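Local atomic coordinates of dipeptide Epimerase (Enterococcus faecalis V583, PDB entry 3JVA), a protein that belongs to the mandelate racemase/muconate lactonizing enzyme family, pairing an N-terminal alpha+beta domain with a TIM-barrel-like domain that holds a magnesium ion. Residues V6-S11 with E64-F69; I33-I36 with L42-Y45; I102-Y107 with I263-C268. All coordinates share one frame; numbering follows the deposited sequence.

Contact 1 of 3, residues V6-S11 with E64-F69; sequences VHVRAS and ETIELF
Val-8 overlaps two neighbouring side chains of the helix, one with each of its methyls. Its CG2 meets the branch methyl of Ile-66, with Val-8 CG2 to Ile-66 CG2 at 4.0 Å, and it also touches the far end of that chain, Ile-66 CD1, at 4.2 Å. The other methyl lies against the carboxylate of Glu-67, where Val-8 CG1 to Glu-67 OE1 is 3.5 Å. Chi1 of 68° wedges this CG1 between the backbone N and the carbonyl carbon, and from there it faces the acid while CG2 is left for the isoleucine. Glu-67 reaches the strand by folding its chain at chi2 (-85°), which swings the carboxylate over the valine. A water links the backbone of the strand to the acid: it accepts from Val-8 N at 2.9 Å and donates to Glu-67 OE1 at 3.2 Å. Thus the amide of Val-8 is satisfied by solvent, whereas its neighbours His-7 and Arg-9 pair with strand 29-38. Deeper in, Ile-66 also rests on Val-34 of that strand and on Ala-98 and Ala-101 of helix 96-114. Nearer the start of the helix, Glu-64 OE1 is hydrogen-bonded to Ala-60 N of the second subunit. A helix laid on an antiparallel sheet in this way is the build of the N-terminal alpha+beta domain of the enolase superfamily.

Contact 2 of 3, residues I33-I36 with L42-Y45; sequences IVEI and LVGY
Ile-36 and Gly-44 form an antiparallel hydrogen-bonded pair: Ile-36 N donates to Gly-44 O at 2.9 Å, and Gly-44 N returns the bond to Ile-36 O at 2.8 Å. Both N-H...O angles are 160°, and each donor lies in the plane of the carbonyl it meets. The same oxygens take a CA-H contact apiece, Glu-35 CA to Gly-44 O at 3.2 Å and Val-43 CA to Ile-36 O at 3.1 Å. Next along the hairpin comes the non-hydrogen-bonded pair of Glu-35 and Tyr-45, whose side chains run side by side in the same direction. CG comes nearest, Glu-35 CG to Tyr-45 CE1 at 3.5 Å, and the carboxylate follows, Glu-35 OE1 lying 3.6 Å from the same Tyr-45 CE1; carboxylate and ring planes are 33° apart. Glu-35 keeps its chain extended beyond CG (chi2 179°), which carries the carboxylate along the ring. Val-43, one residue before the glycine, joins them on the same side of the sheet, Val-43 CG1 to Glu-35 CB being 4.0 Å. The opposite face carries Ile-36, packed on Ala-105, Cys-106 and Leu-109 of helix 96-114. That helix also serves the outer strand, since Asp-108 OD2 bonds Tyr-45 N and Gln-112 NE2 bonds Val-43 O. The pairing of this beta hairpin therefore rests on main-chain bonds, while side chains of the helix satisfy polar groups on the outer edge of strand 43-48.

Contact 3 of 3, residues I102-Y107 with I263-C268; sequences IDIACY and IKLMKC
Ile-104 touches two side chains of the short helix 265-268 with a single methyl, CD1. Ile-104 CD1 stands 4.0 Å from Leu-265 CD1 and equally 4.0 Å from Met-266 CE, so the tight part of the contact consists of three carbon tips. The isoleucine and methionine chains run at about a right angle to each other, whereas the leucine comes in at a slant. Met-266 gets its CE there by bending at chi2 (-49°), which folds the thioether back toward the isoleucine. The small cluster is backed by Ile-299 and Ala-303 of helix 298-310, which touch Ile-104, and by Ala-274, which touches Leu-265. Here the two domains of the enolase-superfamily architecture meet: helix 96-114 belongs to the N-terminal part, and the turn of helix 265-268 follows barrel strand 260-263. Around the cluster the two segments stand further apart, although both remain buried and neither side faces solvent. The side chain of Asp-103 comes no nearer than 5.6 Å to residues 263-268; its OD2 instead accepts from the backbone N of Ile-271, bridging the domains just beyond. Tyr-107 likewise bypasses the turn and lies on Ile-271 and His-272. On the barrel side, Lys-267 leads away from the isoleucine, and its NZ makes a salt bridge with Asp-240 OD1, a carboxylate of the magnesium site.

Contacts 1 and 2 share one antiparallel sheet: His-7 O to Glu-35 N is 2.8 Å and Arg-9 O to Ile-33 N is 2.9 Å, both probable hydrogen bonds, and their centres lie about 11 Å apart. Contact 2 is nested in the chain loop that contact 1 closes. Helix 96-114 carries both on to contact 3, about 14 Å from contact 1 and 13 Å from contact 2 between centres. Ile-102 packs on Phe-69 and Val-6, while Ala-105 CB sits 3.7 Å from Gly-44 O. Contact 3 is the one with a segment in the barrel domain; there the side chain of Met-266 is about 12 Å from the magnesium ion bound by Asp-189, Glu-215 and Asp-240.

Contact 1 of 3, residues V6-S11 with E64-F69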
loop_
_atom_site.group_PDB
_atom_site.type_symbol
_atom_site.label_atom_id
_atom_site.label_comp_id
_atom_site.label_asym_id
_atom_site.label_seq_id
_atom_site.Cartn_x
_atom_site.Cartn_y
_atom_site.Cartn_z
ATOM N N VAL B 6 -5.267 -43.501 28.183
ATOM C CA VAL B 6 -6.148 -42.913 27.187
ATOM C C VAL B 6 -6.738 -44.063 26.378
ATOM O O VAL B 6 -6.011 -44.811 25.733
ATOM C CB VAL B 6 -5.366 -41.973 26.238
ATOM C CG1 VAL B 6 -6.290 -41.451 25.143
ATOM C CG2 VAL B 6 -4.766 -40.813 27.033
ATOM N N HIS B 7 -8.058 -44.203 26.423
ATOM C CA HIS B 7 -8.748 -45.269 25.704
ATOM C C HIS B 7 -9.521 -44.688 24.528
ATOM O O HIS B 7 -10.136 -43.632 24.659
ATOM C CB HIS B 7 -9.730 -45.976 26.645
ATOM C CG HIS B 7 -9.130 -46.370 27.959
ATOM N ND1 HIS B 7 -9.469 -45.758 29.147
ATOM C CD2 HIS B 7 -8.197 -47.302 28.270
ATOM C CE1 HIS B 7 -8.772 -46.297 30.134
ATOM N NE2 HIS B 7 -7.992 -47.235 29.628
ATOM N N VAL B 8 -9.483 -45.360 23.380
ATOM C CA VAL B 8 -10.224 -44.877 22.219
ATOM C C VAL B 8 -11.031 -45.995 21.575
ATOM O O VAL B 8 -10.596 -47.147 21.536
ATOM C CB VAL B 8 -9.297 -44.246 21.144
ATOM C CG1 VAL B 8 -8.418 -45.305 20.508
ATOM C CG2 VAL B 8 -10.145 -43.541 20.079
ATOM N N ARG B 9 -12.217 -45.648 21.083
ATOM C CA ARG B 9 -13.082 -46.616 20.433
ATOM C C ARG B 9 -13.728 -45.969 19.216
ATOM O O ARG B 9 -13.743 -44.749 19.082
ATOM C CB ARG B 9 -14.179 -47.094 21.397
ATOM C CG ARG B 9 -15.298 -46.078 21.693
ATOM C CD ARG B 9 -16.338 -46.704 22.624
ATOM N NE ARG B 9 -17.515 -45.882 22.926
ATOM C CZ ARG B 9 -18.581 -45.756 22.135
ATOM N NH1 ARG B 9 -18.633 -46.384 20.968
ATOM N NH2 ARG B 9 -19.630 -45.046 22.542
ATOM N N ALA B 10 -14.232 -46.796 18.313
ATOM C CA ALA B 10 -14.916 -46.277 17.147
ATOM C C ALA B 10 -16.362 -46.182 17.604
ATOM O O ALA B 10 -16.772 -46.890 18.527
ATOM C CB ALA B 10 -14.784 -47.243 15.972
ATOM N N SER B 11 -17.125 -45.291 16.983
ATOM C CA SER B 11 -18.530 -45.124 17.326
ATOM C C SER B 11 -19.255 -45.021 16.005
ATOM O O SER B 11 -18.845 -44.254 15.140
ATOM C CB SER B 11 -18.742 -43.840 18.134
ATOM O OG SER B 11 -20.119 -43.595 18.398
ATOM N N GLU B 64 -5.744 -43.702 14.619
ATOM C CA GLU B 64 -4.303 -43.905 14.728
ATOM C C GLU B 64 -3.616 -42.742 15.441
ATOM O O GLU B 64 -2.785 -42.944 16.335
ATOM C CB GLU B 64 -3.674 -44.110 13.341
ATOM C CG GLU B 64 -2.141 -44.099 13.352
ATOM C CD GLU B 64 -1.505 -44.564 12.046
ATOM O OE1 GLU B 64 -2.077 -44.329 10.963
ATOM O OE2 GLU B 64 -0.408 -45.155 12.101
ATOM N N THR B 65 -3.965 -41.521 15.054
ATOM C CA THR B 65 -3.359 -40.345 15.665
ATOM C C THR B 65 -3.717 -40.228 17.141
ATOM O O THR B 65 -2.859 -39.922 17.966
ATOM C CB THR B 65 -3.780 -39.059 14.926
ATOM O OG1 THR B 65 -3.392 -39.160 13.550
ATOM C CG2 THR B 65 -3.108 -37.834 15.546
ATOM N N ILE B 66 -4.976 -40.481 17.486
ATOM C CA ILE B 66 -5.378 -40.389 18.885
ATOM C C ILE B 66 -4.553 -41.345 19.744
ATOM O O ILE B 66 -4.147 -40.996 20.852
ATOM C CB ILE B 66 -6.879 -40.698 19.067
ATOM C CG1 ILE B 66 -7.710 -39.579 18.425
ATOM C CG2 ILE B 66 -7.214 -40.830 20.558
ATOM C CD1 ILE B 66 -9.199 -39.816 18.467
ATOM N N GLU B 67 -4.296 -42.544 19.228
ATOM C CA GLU B 67 -3.500 -43.532 19.961
ATOM C C GLU B 67 -2.095 -42.995 20.212
ATOM O O GLU B 67 -1.522 -43.191 21.291
ATOM C CB GLU B 67 -3.421 -44.833 19.163
ATOM C CG GLU B 67 -4.763 -45.524 18.971
ATOM C CD GLU B 67 -5.143 -46.421 20.137
ATOM O OE1 GLU B 67 -5.101 -45.954 21.299
ATOM O OE2 GLU B 67 -5.490 -47.598 19.885
ATOM N N LEU B 68 -1.535 -42.320 19.212
ATOM C CA LEU B 68 -0.199 -41.746 19.347
ATOM C C LEU B 68 -0.220 -40.648 20.411
ATOM O O LEU B 68 0.648 -40.610 21.287
ATOM C CB LEU B 68 0.283 -41.178 18.007
ATOM C CG LEU B 68 0.617 -42.180 16.894
ATOM C CD1 LEU B 68 0.956 -41.437 15.609
ATOM C CD2 LEU B 68 1.793 -43.055 17.330
ATOM N N PHE B 69 -1.212 -39.759 20.333
ATOM C CA PHE B 69 -1.350 -38.673 21.307
ATOM C C PHE B 69 -1.526 -39.233 22.721
ATOM O O PHE B 69 -0.900 -38.763 23.673
ATOM C CB PHE B 69 -2.585 -37.808 21.012
ATOM C CG PHE B 69 -2.497 -36.988 19.752
ATOM C CD1 PHE B 69 -1.273 -36.714 19.141
ATOM C CD2 PHE B 69 -3.651 -36.413 19.222
ATOM C CE1 PHE B 69 -1.201 -35.873 18.024
ATOM C CE2 PHE B 69 -3.593 -35.572 18.109
ATOM C CZ PHE B 69 -2.362 -35.299 17.507
HETATM O O HOH W 1 -7.374 -47.313 23.101
#

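Contact 2 of 3, residues I33-I36 with L42-Y45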
loop_
_atom_site.group_PDB
_atom_site.type_symbol
_atom_site.label_atom_id
_atom_site.label_comp_id
_atom_site.label_asym_id
_atom_site.label_seq_id
_atom_site.Cartn_x
_atom_site.Cartn_y
_atom_site.Cartn_z
ATOM N N ILE B 33 -14.321 -42.003 19.755
ATOM C CA ILE B 33 -14.675 -41.533 21.084
ATOM C C ILE B 33 -13.536 -41.903 22.020
ATOM O O ILE B 33 -13.098 -43.052 22.055
ATOM C CB ILE B 33 -16.008 -42.149 21.590
ATOM C CG1 ILE B 33 -17.175 -41.555 20.796
ATOM C CG2 ILE B 33 -16.187 -41.864 23.078
ATOM C CD1 ILE B 33 -18.552 -42.034 21.232
ATOM N N VAL B 34 -13.050 -40.913 22.762
ATOM C CA VAL B 34 -11.942 -41.119 23.680
ATOM C C VAL B 34 -12.372 -40.969 25.125
ATOM O O VAL B 34 -13.273 -40.191 25.452
ATOM C CB VAL B 34 -10.799 -40.107 23.413
ATOM C CG1 VAL B 34 -9.634 -40.360 24.372
ATOM C CG2 VAL B 34 -10.320 -40.231 21.978
ATOM N N GLU B 35 -11.728 -41.742 25.987
ATOM C CA GLU B 35 -11.989 -41.680 27.409
ATOM C C GLU B 35 -10.621 -41.564 28.055
ATOM O O GLU B 35 -9.795 -42.472 27.940
ATOM C CB GLU B 35 -12.699 -42.951 27.886
ATOM C CG GLU B 35 -14.087 -43.131 27.296
ATOM C CD GLU B 35 -14.764 -44.404 27.772
ATOM O OE1 GLU B 35 -14.820 -44.614 29.004
ATOM O OE2 GLU B 35 -15.239 -45.187 26.919
ATOM N N ILE B 36 -10.363 -40.425 28.691
ATOM C CA ILE B 36 -9.092 -40.220 29.364
ATOM C C ILE B 36 -9.317 -40.507 30.838
ATOM O O ILE B 36 -10.170 -39.890 31.475
ATOM C CB ILE B 36 -8.578 -38.776 29.189
ATOM C CG1 ILE B 36 -8.333 -38.498 27.702
ATOM C CG2 ILE B 36 -7.293 -38.581 29.981
ATOM C CD1 ILE B 36 -7.664 -37.162 27.421
ATOM N N LEU B 42 -10.975 -40.278 37.871
ATOM C CA LEU B 42 -11.879 -39.438 37.084
ATOM C C LEU B 42 -11.665 -39.748 35.607
ATOM O O LEU B 42 -10.546 -40.036 35.183
ATOM C CB LEU B 42 -11.609 -37.954 37.333
ATOM C CG LEU B 42 -11.875 -37.409 38.740
ATOM C CD1 LEU B 42 -11.517 -35.930 38.787
ATOM C CD2 LEU B 42 -13.336 -37.622 39.107
ATOM N N VAL B 43 -12.733 -39.677 34.822
ATOM C CA VAL B 43 -12.636 -39.966 33.397
ATOM C C VAL B 43 -13.254 -38.841 32.577
ATOM O O VAL B 43 -14.318 -38.329 32.924
ATOM C CB VAL B 43 -13.358 -41.288 33.050
ATOM C CG1 VAL B 43 -13.305 -41.537 31.548
ATOM C CG2 VAL B 43 -12.705 -42.446 33.796
ATOM N N GLY B 44 -12.583 -38.462 31.492
ATOM C CA GLY B 44 -13.089 -37.403 30.636
ATOM C C GLY B 44 -13.429 -37.961 29.269
ATOM O O GLY B 44 -12.747 -38.861 28.781
ATOM N N TYR B 45 -14.478 -37.430 28.645
ATOM C CA TYR B 45 -14.899 -37.904 27.333
ATOM C C TYR B 45 -14.627 -36.894 26.231
ATOM O O TYR B 45 -14.825 -35.698 26.409
ATOM C CB TYR B 45 -16.393 -38.226 27.350
ATOM C CG TYR B 45 -16.743 -39.362 28.282
ATOM C CD1 TYR B 45 -16.659 -40.688 27.858
ATOM C CD2 TYR B 45 -17.130 -39.111 29.596
ATOM C CE1 TYR B 45 -16.953 -41.743 28.727
ATOM C CE2 TYR B 45 -17.427 -40.156 30.474
ATOM C CZ TYR B 45 -17.336 -41.465 30.031
ATOM O OH TYR B 45 -17.640 -42.493 30.894
#

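Contact 3 of 3, residues I102-Y107 with I263-C268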
loop_
_atom_site.group_PDB
_atom_site.type_symbol
_atom_site.label_atom_id
_atom_site.label_comp_id
_atom_site.label_asym_id
_atom_site.label_seq_id
_atom_site.Cartn_x
_atom_site.Cartn_y
_atom_site.Cartn_z
ATOM N N ILE B 102 -8.825 -35.344 22.104
ATOM C CA ILE B 102 -8.018 -35.275 23.319
ATOM C C ILE B 102 -8.344 -34.016 24.118
ATOM O O ILE B 102 -8.520 -34.065 25.336
ATOM C CB ILE B 102 -6.508 -35.237 22.999
ATOM C CG1 ILE B 102 -6.058 -36.570 22.389
ATOM C CG2 ILE B 102 -5.715 -34.907 24.259
ATOM C CD1 ILE B 102 -6.193 -37.770 23.327
ATOM N N ASP B 103 -8.417 -32.882 23.430
ATOM C CA ASP B 103 -8.692 -31.619 24.107
ATOM C C ASP B 103 -10.039 -31.625 24.839
ATOM O O ASP B 103 -10.115 -31.262 26.010
ATOM C CB ASP B 103 -8.653 -30.468 23.105
ATOM C CG ASP B 103 -10.022 -29.912 22.822
ATOM O OD1 ASP B 103 -10.666 -30.386 21.860
ATOM O OD2 ASP B 103 -10.467 -29.026 23.578
ATOM N N ILE B 104 -11.102 -32.025 24.150
ATOM C CA ILE B 104 -12.426 -32.058 24.771
ATOM C C ILE B 104 -12.418 -32.921 26.043
ATOM O O ILE B 104 -12.937 -32.509 27.084
ATOM C CB ILE B 104 -13.484 -32.579 23.778
ATOM C CG1 ILE B 104 -13.682 -31.544 22.658
ATOM C CG2 ILE B 104 -14.810 -32.843 24.504
ATOM C CD1 ILE B 104 -14.478 -32.056 21.463
ATOM N N ALA B 105 -11.827 -34.107 25.962
ATOM C CA ALA B 105 -11.753 -34.989 27.124
ATOM C C ALA B 105 -10.992 -34.317 28.269
ATOM O O ALA B 105 -11.335 -34.500 29.435
ATOM C CB ALA B 105 -11.093 -36.314 26.742
ATOM N N CYS B 106 -9.964 -33.536 27.945
ATOM C CA CYS B 106 -9.202 -32.839 28.984
ATOM C C CYS B 106 -10.050 -31.761 29.645
ATOM O O CYS B 106 -10.009 -31.594 30.862
ATOM C CB CYS B 106 -7.929 -32.215 28.401
ATOM S SG CYS B 106 -6.645 -33.427 28.006
ATOM N N TYR B 107 -10.815 -31.014 28.851
ATOM C CA TYR B 107 -11.665 -29.998 29.442
ATOM C C TYR B 107 -12.759 -30.662 30.279
ATOM O O TYR B 107 -13.161 -30.123 31.305
ATOM C CB TYR B 107 -12.285 -29.096 28.369
ATOM C CG TYR B 107 -11.361 -27.989 27.914
ATOM C CD1 TYR B 107 -10.562 -28.140 26.782
ATOM C CD2 TYR B 107 -11.268 -26.796 28.633
ATOM C CE1 TYR B 107 -9.691 -27.132 26.376
ATOM C CE2 TYR B 107 -10.399 -25.779 28.237
ATOM C CZ TYR B 107 -9.615 -25.955 27.108
ATOM O OH TYR B 107 -8.763 -24.952 26.706
ATOM N N ILE B 263 -16.890 -21.285 13.680
ATOM C CA ILE B 263 -15.943 -22.173 14.339
ATOM C C ILE B 263 -16.507 -23.587 14.396
ATOM O O ILE B 263 -17.710 -23.766 14.577
ATOM C CB ILE B 263 -15.720 -21.755 15.817
ATOM C CG1 ILE B 263 -15.143 -20.344 15.899
ATOM C CG2 ILE B 263 -14.821 -22.774 16.523
ATOM C CD1 ILE B 263 -15.133 -19.784 17.324
ATOM N N LYS B 264 -15.646 -24.586 14.221
ATOM C CA LYS B 264 -16.049 -25.984 14.384
ATOM C C LYS B 264 -14.894 -26.633 15.136
ATOM O O LYS B 264 -13.745 -26.545 14.709
ATOM C CB LYS B 264 -16.277 -26.691 13.051
ATOM C CG LYS B 264 -17.549 -26.244 12.350
ATOM C CD LYS B 264 -17.797 -27.032 11.073
ATOM C CE LYS B 264 -19.006 -26.467 10.326
ATOM N NZ LYS B 264 -19.257 -27.197 9.049
ATOM N N LEU B 265 -15.190 -27.270 16.262
ATOM C CA LEU B 265 -14.129 -27.901 17.044
ATOM C C LEU B 265 -13.331 -28.920 16.235
ATOM O O LEU B 265 -12.123 -29.075 16.444
ATOM C CB LEU B 265 -14.707 -28.569 18.301
ATOM C CG LEU B 265 -15.415 -27.647 19.299
ATOM C CD1 LEU B 265 -15.797 -28.443 20.534
ATOM C CD2 LEU B 265 -14.507 -26.474 19.679
ATOM N N MET B 266 -13.994 -29.602 15.299
ATOM C CA MET B 266 -13.327 -30.611 14.481
ATOM C C MET B 266 -12.497 -30.021 13.336
ATOM O O MET B 266 -11.868 -30.762 12.582
ATOM C CB MET B 266 -14.346 -31.610 13.933
ATOM C CG MET B 266 -15.178 -32.309 15.012
ATOM S SD MET B 266 -14.213 -33.006 16.406
ATOM C CE MET B 266 -15.495 -33.022 17.700
ATOM N N LYS B 267 -12.524 -28.694 13.204
ATOM C CA LYS B 267 -11.733 -27.984 12.197
ATOM C C LYS B 267 -10.509 -27.369 12.877
ATOM O O LYS B 267 -9.415 -27.332 12.304
ATOM C CB LYS B 267 -12.509 -26.821 11.571
ATOM C CG LYS B 267 -13.506 -27.165 10.484
ATOM C CD LYS B 267 -13.928 -25.887 9.746
ATOM C CE LYS B 267 -14.509 -24.842 10.699
ATOM N NZ LYS B 267 -14.914 -23.589 9.986
ATOM N N CYS B 268 -10.706 -26.867 14.096
ATOM C CA CYS B 268 -9.633 -26.192 14.826
ATOM C C CYS B 268 -8.842 -27.031 15.822
ATOM O O CYS B 268 -7.831 -26.571 16.355
ATOM C CB CYS B 268 -10.182 -24.951 15.544
ATOM S SG CYS B 268 -11.407 -25.284 16.841
#